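Local coordinates for geobacter metallireducens SMUG1 (Geobacter metallireducens, PDB 5H9I), which is a SMUG1 protein of the UDG-like superfamily, with an alpha/beta fold built round a parallel sheet and a pocket holding xanthine, at residues 13-18 and 33-38; 54-59 and 175-180; 79-84 and 103-108; 98-103 and 144-149; 142-145 and 151-154. All blocks are in the same frame, centred on the assembly; numbering follows the deposited sequence.

Interaction 1. Residues 13-18 and 33-38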
# COMPACT_ATOMS: atom_id res chain seq x y z
N ALA A 13 13.74 -6.34 3.70
CA ALA A 13 13.61 -7.80 4.07
C ALA A 13 12.48 -8.37 3.24
O ALA A 13 12.56 -9.47 2.69
CB ALA A 13 13.35 -7.97 5.49
N LEU A 14 11.35 -7.67 3.16
CA LEU A 14 10.26 -8.10 2.30
C LEU A 14 10.71 -8.29 0.84
O LEU A 14 10.38 -9.22 0.19
CB LEU A 14 9.07 -7.17 2.43
CG LEU A 14 7.85 -7.44 1.53
CD1 LEU A 14 7.31 -8.88 1.75
CD2 LEU A 14 6.76 -6.37 1.78
N ALA A 15 11.39 -7.29 0.27
CA ALA A 15 11.87 -7.42 -1.14
C ALA A 15 12.75 -8.65 -1.35
O ALA A 15 12.56 -9.36 -2.32
CB ALA A 15 12.64 -6.13 -1.56
N ALA A 16 13.56 -8.93 -0.40
CA ALA A 16 14.43 -10.15 -0.44
C ALA A 16 13.59 -11.43 -0.41
O ALA A 16 13.87 -12.46 -1.14
CB ALA A 16 15.39 -10.17 0.69
N ASP A 17 12.62 -11.47 0.47
CA ASP A 17 11.75 -12.60 0.56
C ASP A 17 11.00 -12.77 -0.75
O ASP A 17 10.83 -13.91 -1.24
CB ASP A 17 10.75 -12.43 1.70
CG ASP A 17 11.34 -12.62 3.00
OD1 ASP A 17 12.38 -13.30 3.02
OD2 ASP A 17 10.80 -12.24 4.06
N LEU A 18 10.50 -11.68 -1.35
CA LEU A 18 9.80 -11.71 -2.61
C LEU A 18 10.64 -12.20 -3.82
O LEU A 18 10.09 -12.82 -4.73
CB LEU A 18 9.09 -10.37 -2.90
CG LEU A 18 8.02 -10.04 -1.79
CD1 LEU A 18 7.51 -8.63 -2.04
CD2 LEU A 18 6.89 -10.98 -1.71
N PRO A 33 8.08 -2.17 -7.03
CA PRO A 33 8.44 -0.77 -6.85
C PRO A 33 9.42 -0.61 -5.65
O PRO A 33 10.06 0.45 -5.56
CB PRO A 33 7.12 -0.01 -6.69
CG PRO A 33 6.16 -1.07 -6.63
CD PRO A 33 6.62 -2.37 -7.05
N LEU A 34 9.50 -1.60 -4.76
CA LEU A 34 10.48 -1.51 -3.68
C LEU A 34 11.84 -1.50 -4.23
O LEU A 34 12.77 -0.99 -3.57
CB LEU A 34 10.34 -2.68 -2.68
CG LEU A 34 9.02 -2.88 -2.04
CD1 LEU A 34 9.01 -3.96 -0.96
CD2 LEU A 34 8.45 -1.58 -1.45
N LEU A 35 12.02 -2.03 -5.44
CA LEU A 35 13.33 -2.05 -6.09
C LEU A 35 13.52 -0.92 -7.07
O LEU A 35 14.56 -0.27 -7.07
CB LEU A 35 13.52 -3.40 -6.76
CG LEU A 35 13.36 -4.64 -5.93
CD1 LEU A 35 13.55 -5.95 -6.73
CD2 LEU A 35 14.36 -4.63 -4.83
N TYR A 36 12.55 -0.66 -7.93
CA TYR A 36 12.73 0.36 -8.94
C TYR A 36 12.33 1.78 -8.57
O TYR A 36 12.65 2.69 -9.24
CB TYR A 36 12.06 -0.08 -10.26
CG TYR A 36 10.56 -0.17 -10.28
CD1 TYR A 36 9.81 0.97 -10.34
CD2 TYR A 36 9.93 -1.36 -10.29
CE1 TYR A 36 8.45 0.90 -10.39
CE2 TYR A 36 8.57 -1.44 -10.36
CZ TYR A 36 7.83 -0.30 -10.39
OH TYR A 36 6.50 -0.38 -10.47
N ALA A 37 11.63 1.91 -7.45
CA ALA A 37 11.25 3.22 -6.94
C ALA A 37 11.66 3.32 -5.47
O ALA A 37 10.96 3.81 -4.66
CB ALA A 37 9.76 3.46 -7.08
N ARG A 38 12.86 2.85 -5.21
CA ARG A 38 13.35 2.75 -3.86
C ARG A 38 13.57 4.10 -3.18
O ARG A 38 13.22 4.25 -2.09
CB ARG A 38 14.60 1.85 -3.80
CG ARG A 38 15.07 1.65 -2.36
CD ARG A 38 16.00 0.48 -2.06
NE ARG A 38 16.19 0.28 -0.61
CZ ARG A 38 16.95 1.06 0.14
NH1 ARG A 38 17.60 2.06 -0.42
NH2 ARG A 38 17.08 0.85 1.44
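Leu-34 and Leu-35 of the short helix 33-36 lean on Ala-15 of helix 7-19, and Leu-34 reaches on to Leu-14. The backbones come closest at Ala-15 and Leu-34, whose CA atoms are 6.6 Å apart, a spacing that the small methyl of Ala-15 permits. Leu-34 can be followed outward. Its CB already lies against the CB of Ala-15, at 4.3 Å. CG sits beside the backbone N, anti to the carbonyl carbon (chi1 -56°), and stands a little farther back from that methyl. CD1 then comes back against helix 7-19: it is 4.3 Å from Ala-15 CB and touches Leu-14 CD2 at the same distance. Pro-142, which also packs against Leu-14 and Leu-18, covers this group from the loop after strand 135-139. CD2, the other branch, makes no contact with residues 13-18. The arrangement is apolar helix-to-helix packing in which an N-terminal helix, lying along helix 160-181, receives a one-turn helix that starts one residue after edge strand 29-31. Leu-35 enters at the more exposed margin, with CD2 4.0 Å from Ala-15 CB. The side chain of Leu-34 lies about 10 Å from the bound xanthine.

Interaction 2. Residues 54-59 and 175-180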
# COMPACT_ATOMS: atom_id res chain seq x y z
N GLU A 54 -0.78 5.56 16.05
CA GLU A 54 -1.98 5.00 16.65
C GLU A 54 -2.76 4.09 15.72
O GLU A 54 -3.42 3.08 16.15
CB GLU A 54 -2.88 6.13 17.14
CG GLU A 54 -2.29 6.95 18.25
CD GLU A 54 -3.27 8.03 18.74
OE1 GLU A 54 -2.74 8.86 19.54
OE2 GLU A 54 -4.51 8.08 18.30
N VAL A 55 -2.73 4.36 14.41
CA VAL A 55 -3.55 3.69 13.43
C VAL A 55 -2.75 3.43 12.20
O VAL A 55 -2.12 4.36 11.68
CB VAL A 55 -4.79 4.48 13.06
CG1 VAL A 55 -5.65 3.87 12.00
CG2 VAL A 55 -5.62 4.85 14.33
N LEU A 56 -2.83 2.23 11.66
CA LEU A 56 -2.21 1.81 10.38
C LEU A 56 -3.24 1.46 9.35
O LEU A 56 -4.03 0.54 9.64
CB LEU A 56 -1.31 0.63 10.61
CG LEU A 56 -0.64 0.06 9.39
CD1 LEU A 56 0.28 1.04 8.74
CD2 LEU A 56 0.14 -1.20 9.72
N PHE A 57 -3.31 2.13 8.23
CA PHE A 57 -4.12 1.74 7.12
C PHE A 57 -3.32 0.79 6.26
O PHE A 57 -2.12 1.05 6.02
CB PHE A 57 -4.52 2.99 6.30
CG PHE A 57 -5.53 3.85 6.90
CD1 PHE A 57 -6.89 3.54 6.96
CD2 PHE A 57 -5.14 5.05 7.51
CE1 PHE A 57 -7.80 4.39 7.54
CE2 PHE A 57 -6.05 5.91 8.06
CZ PHE A 57 -7.39 5.55 8.08
N VAL A 58 -3.93 -0.28 5.76
CA VAL A 58 -3.30 -1.26 4.95
C VAL A 58 -4.09 -1.50 3.68
O VAL A 58 -5.28 -1.84 3.70
CB VAL A 58 -3.16 -2.62 5.67
CG1 VAL A 58 -2.50 -3.67 4.87
CG2 VAL A 58 -2.47 -2.35 6.98
N GLY A 59 -3.47 -1.18 2.54
CA GLY A 59 -4.07 -1.49 1.22
C GLY A 59 -3.68 -2.88 0.78
O GLY A 59 -2.99 -3.56 1.47
N ARG A 175 3.34 -8.10 10.32
CA ARG A 175 3.60 -8.24 11.71
C ARG A 175 4.81 -7.38 12.19
O ARG A 175 4.68 -6.75 13.22
CB ARG A 175 3.85 -9.71 12.08
CG ARG A 175 2.58 -10.54 12.11
CD ARG A 175 2.84 -11.92 12.57
NE ARG A 175 3.54 -12.77 11.65
CZ ARG A 175 2.93 -13.52 10.73
NH1 ARG A 175 1.63 -13.54 10.60
NH2 ARG A 175 3.69 -14.25 9.92
N ARG A 176 5.90 -7.36 11.41
CA ARG A 176 7.01 -6.55 11.77
C ARG A 176 6.62 -5.04 11.80
O ARG A 176 7.06 -4.32 12.72
CB ARG A 176 8.12 -6.73 10.76
CG ARG A 176 8.87 -8.07 10.92
CD ARG A 176 9.75 -8.33 9.81
NE ARG A 176 10.71 -9.42 10.14
CZ ARG A 176 11.43 -10.04 9.24
NH1 ARG A 176 11.37 -9.84 7.94
NH2 ARG A 176 12.27 -10.99 9.75
N THR A 177 5.81 -4.63 10.85
CA THR A 177 5.36 -3.23 10.81
C THR A 177 4.60 -2.86 12.05
O THR A 177 4.72 -1.78 12.66
CB THR A 177 4.57 -2.99 9.51
OG1 THR A 177 5.37 -3.28 8.39
CG2 THR A 177 4.04 -1.58 9.50
N VAL A 178 3.71 -3.79 12.46
CA VAL A 178 2.89 -3.54 13.64
C VAL A 178 3.74 -3.57 14.93
O VAL A 178 3.52 -2.76 15.84
CB VAL A 178 1.70 -4.57 13.68
CG1 VAL A 178 1.02 -4.60 15.05
CG2 VAL A 178 0.74 -4.19 12.58
N VAL A 179 4.69 -4.48 15.02
CA VAL A 179 5.55 -4.47 16.20
C VAL A 179 6.38 -3.17 16.26
O VAL A 179 6.56 -2.62 17.34
CB VAL A 179 6.49 -5.69 16.20
CG1 VAL A 179 7.63 -5.54 17.27
CG2 VAL A 179 5.63 -6.95 16.42
N LEU A 180 6.81 -2.65 15.07
CA LEU A 180 7.57 -1.37 15.14
C LEU A 180 6.71 -0.15 15.45
O LEU A 180 7.06 0.71 16.28
CB LEU A 180 8.20 -1.20 13.82
CG LEU A 180 9.03 0.15 13.61
CD1 LEU A 180 10.28 0.07 14.43
CD2 LEU A 180 9.29 0.41 12.17
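Strand 55-59, an inner strand of the four-stranded parallel sheet, is covered on one face by helix 160-181, and Leu-56 is the residue that meets Thr-177 and Val-178 of that helix. Along the chain the helix lies between strands 135-139 and 185-189, the two neighbours of strand 55-59 in the sheet, so it belongs to the connection that passes over this strand. The backbones stay well apart, with 8.1 Å between the CA atoms of Leu-56 and Val-178, and side chains bridge the gap. The work is done by a single methyl, Leu-56 CD2. It lies 3.9 Å from Thr-177 CG2, the two side chains meeting at about a right angle, and 4.2 Å from Val-178 CG2, which comes in at a slant. In Thr-177 the methyl is swung opposite the backbone N while OG1 stays beside it (chi1 -59°). This rotation turns the hydroxyl back to its own helix, where it bonds the carbonyl O of Ala-173, and leaves the methyl to face the sheet. Phe-136 flanks Leu-56 within the sheet, Val-186 lies against Val-178, and Ile-10 of helix 7-19 packs on Thr-177. All three touching residues are buried. The threonine hydroxyl is satisfied inside the helix, so the contact between these two segments is made of carbon against carbon.

Interaction 3. Residues 79-84 and 103-108. With BME (beta-mercaptoethanol), chain F; IPA (isopropyl alcohol), chain G.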
# COMPACT_ATOMS: atom_id res chain seq x y z
N VAL A 79 -0.54 14.12 -5.85
CA VAL A 79 -0.61 14.28 -4.42
C VAL A 79 0.73 13.94 -3.81
O VAL A 79 1.14 14.61 -2.79
CB VAL A 79 -1.88 13.61 -3.82
CG1 VAL A 79 -1.66 12.20 -3.74
CG2 VAL A 79 -2.13 14.29 -2.43
N VAL A 80 1.52 12.99 -4.34
CA VAL A 80 2.77 12.66 -3.75
C VAL A 80 3.76 13.80 -3.95
O VAL A 80 4.46 14.20 -3.00
CB VAL A 80 3.32 11.44 -4.33
CG1 VAL A 80 4.75 11.17 -3.93
CG2 VAL A 80 2.45 10.22 -4.00
N THR A 81 3.78 14.45 -5.13
CA THR A 81 4.68 15.56 -5.38
C THR A 81 4.26 16.82 -4.65
O THR A 81 5.12 17.51 -4.06
CB THR A 81 4.88 15.86 -6.91
OG1 THR A 81 3.68 16.35 -7.44
CG2 THR A 81 5.27 14.72 -7.60
N GLU A 82 2.97 17.15 -4.65
CA GLU A 82 2.48 18.46 -4.19
C GLU A 82 2.27 18.42 -2.67
O GLU A 82 2.56 19.43 -2.02
CB GLU A 82 1.15 18.84 -4.88
CG GLU A 82 1.38 19.08 -6.39
CD GLU A 82 0.08 19.24 -7.24
OE1 GLU A 82 -1.06 19.19 -6.68
OE2 GLU A 82 0.20 19.38 -8.51
N TRP A 83 1.75 17.33 -2.12
CA TRP A 83 1.38 17.36 -0.70
C TRP A 83 2.52 16.75 0.10
O TRP A 83 2.90 17.35 1.13
CB TRP A 83 0.08 16.61 -0.47
CG TRP A 83 -0.45 16.94 0.93
CD1 TRP A 83 -0.73 18.21 1.41
CD2 TRP A 83 -0.82 16.03 1.92
NE1 TRP A 83 -1.22 18.09 2.70
CE2 TRP A 83 -1.27 16.80 3.05
CE3 TRP A 83 -0.71 14.63 2.07
CZ2 TRP A 83 -1.71 16.18 4.21
CZ3 TRP A 83 -1.08 14.05 3.22
CH2 TRP A 83 -1.59 14.87 4.29
N LEU A 84 3.04 15.61 -0.30
CA LEU A 84 4.05 14.93 0.47
C LEU A 84 5.43 15.52 0.18
O LEU A 84 6.38 15.32 0.94
CB LEU A 84 4.03 13.41 0.24
CG LEU A 84 2.78 12.68 0.65
CD1 LEU A 84 2.83 11.19 0.31
CD2 LEU A 84 2.50 12.91 2.16
N ASP A 103 6.55 5.41 -16.04
CA ASP A 103 7.12 6.71 -16.30
C ASP A 103 7.51 7.51 -15.01
O ASP A 103 8.07 8.59 -15.05
CB ASP A 103 6.21 7.55 -17.15
CG ASP A 103 6.00 6.96 -18.55
OD1 ASP A 103 6.90 6.20 -18.97
OD2 ASP A 103 4.93 7.14 -19.13
N GLY A 104 7.20 6.92 -13.87
CA GLY A 104 7.55 7.57 -12.60
C GLY A 104 6.80 8.86 -12.39
O GLY A 104 5.63 8.96 -12.67
N PHE A 105 7.53 9.85 -11.90
CA PHE A 105 6.96 11.16 -11.64
C PHE A 105 6.57 11.95 -12.89
O PHE A 105 5.91 12.96 -12.79
CB PHE A 105 7.81 11.88 -10.64
CG PHE A 105 7.71 11.27 -9.24
CD1 PHE A 105 8.53 10.26 -8.85
CD2 PHE A 105 6.75 11.71 -8.42
CE1 PHE A 105 8.41 9.66 -7.57
CE2 PHE A 105 6.58 11.10 -7.14
CZ PHE A 105 7.43 10.11 -6.75
N ALA A 106 6.94 11.40 -14.06
CA ALA A 106 6.46 11.95 -15.32
C ALA A 106 5.18 11.31 -15.76
O ALA A 106 4.64 11.74 -16.78
CB ALA A 106 7.54 11.77 -16.39
N CYS A 107 4.60 10.30 -15.06
CA CYS A 107 3.35 9.72 -15.43
C CYS A 107 2.28 10.78 -15.34
O CYS A 107 2.17 11.54 -14.37
CB CYS A 107 2.96 8.47 -14.59
SG CYS A 107 1.41 7.69 -14.83
N ARG A 108 1.52 10.81 -16.42
CA ARG A 108 0.43 11.73 -16.63
C ARG A 108 -0.98 11.12 -16.31
O ARG A 108 -1.93 11.86 -16.44
CB ARG A 108 0.49 12.20 -18.12
C1 BME F . 10.71 10.14 -13.00
C2 BME F . 11.83 9.35 -13.66
O1 BME F . 10.51 9.64 -11.71
S2 BME F . 13.16 9.05 -12.62
C1 IPA G . 5.84 20.07 -3.67
C2 IPA G . 6.63 20.36 -2.45
C3 IPA G . 7.43 21.66 -2.68
O2 IPA G . 5.74 20.26 -1.26
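Phe-105 sends its ring toward helix 77-84, where Val-80 and Thr-81 receive it in different ways. Val-80 CG1 comes to the ring at its edge, near the plane, 3.7 Å from CE2 and 4.0 Å from CZ; the two side chains stand at about a right angle. Thr-81 approaches obliquely and runs past the ring in the opposite direction, its CG2 lying 3.5 Å from CD2. The methyl is available because OG1 occupies the place between the backbone N and the carbonyl carbon (chi1 68°), from which it bonds the O of Ala-78 in the preceding part of the helix. The edge of the ring opposite Val-80 meets a molecule of beta-mercaptoethanol, probably from the crystallisation liquor, whose O1 is near the ring plane and 3.5 Å from CD1. The same O1 accepts an almost straight bond from the backbone N of Phe-105 (3.0 Å, 166° at the hydrogen) and is also bonded to Gly-88 O. The helix widens into a pi-type turn at 80-84: Val-79 O takes both Trp-83 N and, at 3.3 Å, Leu-84 N. The side chains of Thr-70, Asn-87 and Val-90 also pack against Phe-105, and the side chain of Val-80 is about 10 Å from xanthine. The whole is a loop-on-helix packing, in which the long irregular connection between helices 77-84 and 112-125 doubles back and brings one aromatic side chain against the helix it has just left, ring edge first at Val-80.

Interaction 4. Residues 98-103 and 144-149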
# COMPACT_ATOMS: atom_id res chain seq x y z
N PRO A 98 4.37 -2.94 -22.27
CA PRO A 98 4.06 -1.67 -22.85
C PRO A 98 2.74 -1.03 -22.54
O PRO A 98 2.64 0.14 -22.75
CB PRO A 98 4.07 -1.94 -24.42
CG PRO A 98 4.37 -3.35 -24.54
CD PRO A 98 4.67 -4.02 -23.24
N LYS A 99 1.77 -1.80 -22.04
CA LYS A 99 0.47 -1.26 -21.69
C LYS A 99 0.49 -0.71 -20.24
O LYS A 99 -0.43 -0.07 -19.85
CB LYS A 99 -0.57 -2.33 -21.76
CG LYS A 99 -1.01 -2.63 -23.17
CD LYS A 99 -1.97 -3.79 -23.09
CE LYS A 99 -2.28 -4.29 -24.49
NZ LYS A 99 -3.27 -5.34 -24.28
N LYS A 100 1.61 -0.84 -19.61
CA LYS A 100 1.75 -0.54 -18.11
C LYS A 100 3.12 0.03 -17.88
O LYS A 100 3.89 -0.51 -17.08
CB LYS A 100 1.43 -1.75 -17.32
CG LYS A 100 0.04 -2.28 -17.46
CD LYS A 100 -1.00 -1.36 -16.86
CE LYS A 100 -2.45 -1.84 -16.96
NZ LYS A 100 -2.69 -3.05 -16.20
N ARG A 101 3.53 0.99 -18.63
CA ARG A 101 4.81 1.59 -18.54
C ARG A 101 4.97 2.38 -17.19
O ARG A 101 4.00 2.93 -16.71
CB ARG A 101 4.97 2.58 -19.65
CG ARG A 101 5.01 1.88 -21.03
CD ARG A 101 5.04 2.95 -22.08
NE ARG A 101 6.27 3.76 -22.04
CZ ARG A 101 6.35 5.08 -21.79
NH1 ARG A 101 5.27 5.80 -21.52
NH2 ARG A 101 7.54 5.67 -21.82
N VAL A 102 6.18 2.36 -16.72
CA VAL A 102 6.57 3.06 -15.49
C VAL A 102 7.32 4.32 -15.89
O VAL A 102 8.53 4.27 -16.13
CB VAL A 102 7.33 2.17 -14.55
CG1 VAL A 102 7.80 2.91 -13.31
CG2 VAL A 102 6.53 0.97 -14.15
N ASP A 103 6.55 5.41 -16.04
CA ASP A 103 7.12 6.71 -16.30
C ASP A 103 7.51 7.51 -15.01
O ASP A 103 8.07 8.59 -15.05
CB ASP A 103 6.21 7.55 -17.15
CG ASP A 103 6.00 6.96 -18.55
OD1 ASP A 103 6.90 6.20 -18.97
OD2 ASP A 103 4.93 7.14 -19.13
N LEU A 144 3.02 -5.71 -8.23
CA LEU A 144 1.94 -5.64 -9.22
C LEU A 144 2.12 -6.86 -10.20
O LEU A 144 3.23 -7.13 -10.55
CB LEU A 144 2.06 -4.36 -10.00
CG LEU A 144 0.97 -4.04 -10.97
CD1 LEU A 144 -0.16 -3.30 -10.29
CD2 LEU A 144 1.41 -3.24 -12.16
N PHE A 145 1.04 -7.61 -10.44
CA PHE A 145 1.04 -8.80 -11.25
C PHE A 145 0.26 -8.50 -12.54
O PHE A 145 -0.89 -8.01 -12.50
CB PHE A 145 0.39 -9.94 -10.45
CG PHE A 145 1.06 -10.24 -9.18
CD1 PHE A 145 2.15 -11.08 -9.11
CD2 PHE A 145 0.51 -9.76 -8.01
CE1 PHE A 145 2.75 -11.39 -7.91
CE2 PHE A 145 1.13 -10.04 -6.79
CZ PHE A 145 2.20 -10.86 -6.75
N LEU A 146 0.85 -8.87 -13.68
CA LEU A 146 0.15 -8.71 -14.97
C LEU A 146 0.16 -10.00 -15.80
O LEU A 146 1.10 -10.75 -15.71
CB LEU A 146 0.85 -7.62 -15.79
CG LEU A 146 1.13 -6.25 -15.17
CD1 LEU A 146 2.04 -5.39 -16.06
CD2 LEU A 146 -0.14 -5.51 -14.83
N THR A 147 -0.91 -10.14 -16.59
CA THR A 147 -0.94 -11.19 -17.60
C THR A 147 -0.02 -10.82 -18.72
O THR A 147 0.44 -9.67 -18.87
CB THR A 147 -2.34 -11.30 -18.18
OG1 THR A 147 -2.66 -10.12 -18.94
CG2 THR A 147 -3.38 -11.53 -17.06
N ALA A 148 0.19 -11.80 -19.60
CA ALA A 148 1.00 -11.51 -20.80
C ALA A 148 0.41 -10.40 -21.66
O ALA A 148 1.13 -9.72 -22.38
CB ALA A 148 1.11 -12.83 -21.64
N GLU A 149 -0.90 -10.17 -21.62
CA GLU A 149 -1.49 -9.05 -22.32
C GLU A 149 -1.53 -7.74 -21.51
O GLU A 149 -2.10 -6.74 -21.90
CB GLU A 149 -2.92 -9.40 -22.76
CG GLU A 149 -3.02 -10.63 -23.66
CD GLU A 149 -2.80 -11.95 -22.92
OE1 GLU A 149 -3.15 -12.12 -21.67
OE2 GLU A 149 -2.28 -12.84 -23.61
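Residues 98-103 have no regular structure and run roughly opposite to 144-149, which leave strand 144-146 for a turn. The CA atoms of Lys-99 and Glu-149 are 8.1 Å apart and those of Lys-100 and Leu-146 8.9 Å, too wide for backbone pairing, so lysine side chains span the gap. Lys-99, extended beyond CG, passes its CD and CE along the carbonyl O of Glu-149 and gives that atom a hydrogen bond from NZ (3.0 Å). The ammonium lies in the carbonyl plane with a C=O...N angle of 145°, and the bond is made to the backbone, not to the carboxylate. Lys-100 lies over Leu-146. Its CB is 3.9 Å from CD1 of the leucine, and bends at chi2 (-68°) and chi4 (65°) fold the chain so that NZ comes within 3.8 Å of CD2. The charge itself is held by the carbonyl O of Gly-150, while the aliphatic part covers the buried leucine. Farther along the loop, Arg-101 NH1 forms a salt bridge with Asp-103 OD2 (2.8 Å), and Asp-103 has a second cationic partner in Arg-92. Within the turn, the N of Glu-149 makes a weak, bent bond to Thr-147 OG1, and His-97 adds a link by bonding Ala-148 O. The arrangement is that of a surface loop strapped to the turn of a beta hairpin, strands 144-146 and 152-153, by lysines bonded to turn carbonyls.

Interaction 5. Residues 142-145 and 151-154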
# COMPACT_ATOMS: atom_id res chain seq x y z
N PRO A 142 3.52 -5.45 -2.01
CA PRO A 142 4.08 -4.37 -2.83
C PRO A 142 4.19 -4.67 -4.32
O PRO A 142 4.57 -3.77 -5.07
CB PRO A 142 5.45 -4.22 -2.25
CG PRO A 142 5.84 -5.59 -1.89
CD PRO A 142 4.58 -6.19 -1.26
N LEU A 143 3.87 -5.88 -4.72
CA LEU A 143 4.06 -6.30 -6.13
C LEU A 143 2.84 -6.03 -6.94
O LEU A 143 1.70 -6.20 -6.42
CB LEU A 143 4.31 -7.77 -6.09
CG LEU A 143 5.54 -8.27 -5.39
CD1 LEU A 143 5.58 -9.80 -5.44
CD2 LEU A 143 6.82 -7.62 -5.84
N LEU A 144 3.02 -5.71 -8.23
CA LEU A 144 1.94 -5.64 -9.22
C LEU A 144 2.12 -6.86 -10.20
O LEU A 144 3.23 -7.13 -10.55
CB LEU A 144 2.06 -4.36 -10.00
CG LEU A 144 0.97 -4.04 -10.97
CD1 LEU A 144 -0.16 -3.30 -10.29
CD2 LEU A 144 1.41 -3.24 -12.16
N PHE A 145 1.04 -7.61 -10.44
CA PHE A 145 1.04 -8.80 -11.25
C PHE A 145 0.26 -8.50 -12.54
O PHE A 145 -0.89 -8.01 -12.50
CB PHE A 145 0.39 -9.94 -10.45
CG PHE A 145 1.06 -10.24 -9.18
CD1 PHE A 145 2.15 -11.08 -9.11
CD2 PHE A 145 0.51 -9.76 -8.01
CE1 PHE A 145 2.75 -11.39 -7.91
CE2 PHE A 145 1.13 -10.04 -6.79
CZ PHE A 145 2.20 -10.86 -6.75
N GLY A 151 -2.79 -7.28 -18.44
CA GLY A 151 -3.99 -7.12 -17.56
C GLY A 151 -3.59 -7.31 -16.11
O GLY A 151 -2.80 -8.24 -15.77
N ASN A 152 -4.23 -6.50 -15.25
CA ASN A 152 -3.92 -6.65 -13.84
C ASN A 152 -4.40 -7.98 -13.25
O ASN A 152 -5.49 -8.45 -13.57
CB ASN A 152 -4.57 -5.47 -13.10
CG ASN A 152 -4.01 -5.33 -11.70
OD1 ASN A 152 -2.80 -5.22 -11.54
ND2 ASN A 152 -4.88 -5.40 -10.71
N ILE A 153 -3.67 -8.57 -12.34
CA ILE A 153 -4.02 -9.80 -11.66
C ILE A 153 -3.93 -9.44 -10.17
O ILE A 153 -2.83 -9.25 -9.68
CB ILE A 153 -3.10 -11.01 -11.94
CG1 ILE A 153 -2.98 -11.36 -13.46
CG2 ILE A 153 -3.49 -12.20 -11.10
CD1 ILE A 153 -1.82 -12.30 -13.78
N THR A 154 -5.06 -9.32 -9.47
CA THR A 154 -5.04 -9.07 -8.01
C THR A 154 -4.57 -10.27 -7.28
O THR A 154 -4.69 -11.36 -7.73
CB THR A 154 -6.44 -8.65 -7.53
OG1 THR A 154 -7.41 -9.62 -7.92
CG2 THR A 154 -6.76 -7.39 -8.14
O HOH W 1 -1.51 -6.63 -9.44
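Phe-145 and Ile-153 pair only loosely as neighbours on two antiparallel strands, joined directly by one backbone hydrogen bond, Ile-153 N to Phe-145 O (2.8 Å). It is bent, 146° at the hydrogen, with the donor tilted 34° from the carbonyl plane. The remaining polar link runs through a water. This water accepts from Phe-145 N at 2.9 Å and lies 2.8 Å from Asn-152 OD1 and 2.9 Å from Ile-153 O. It can donate to either oxygen, though it has more acceptors around it than protons. It thus bridges Phe-145 N and Ile-153 O. The strands form a loosely zipped beta hairpin, 144-146 with 152-153, and strand 29-31 on the other side of 144-146 completes a three-stranded antiparallel sheet. A weaker CH...O contact joins Asn-152 CA to Phe-145 O at 3.6 Å. The apolar contact is that of Phe-145 CB with Ile-153 CB, at 3.9 Å. Two van der Waals contacts set carbon against oxygen: Phe-145 CB is 3.4 Å from Ile-153 O, and Leu-144, with CG anti to the backbone N (chi1 -174°), brings CD1 to 3.5 Å from Asn-152 OD1, the latter two side chains meeting at about a right angle. The phenyl ring leads away from the partner strand and meets Phe-23 edge-to-face. Just ahead of the strand, Leu-143 O accepts from the side-chain amide of Asn-61, a residue of the xanthine pocket.

Overall arrangement
Interactions 4 and 5 are the closest pair, with centres 9 Å apart: both use strand 144-146, and Leu-146 and Thr-147 pack on Ile-153. Interaction 1 touches both: Pro-142 of interaction 5 lies against Leu-14, Leu-18 and Leu-34, and Val-102 of interaction 4 against Tyr-36. Interactions 1 and 2 touch where Ala-13 meets Arg-176. Interactions 3 and 4 share Asp-103 in one long loop, although their centres are 19 Å apart. Interaction 2 lies across the chain's centre from interactions 3, 4 and 5. Gly-59, ending strand 55-59, touches xanthine, and the side chain of Leu-144 in interaction 5 is about 8 Å from the ligand.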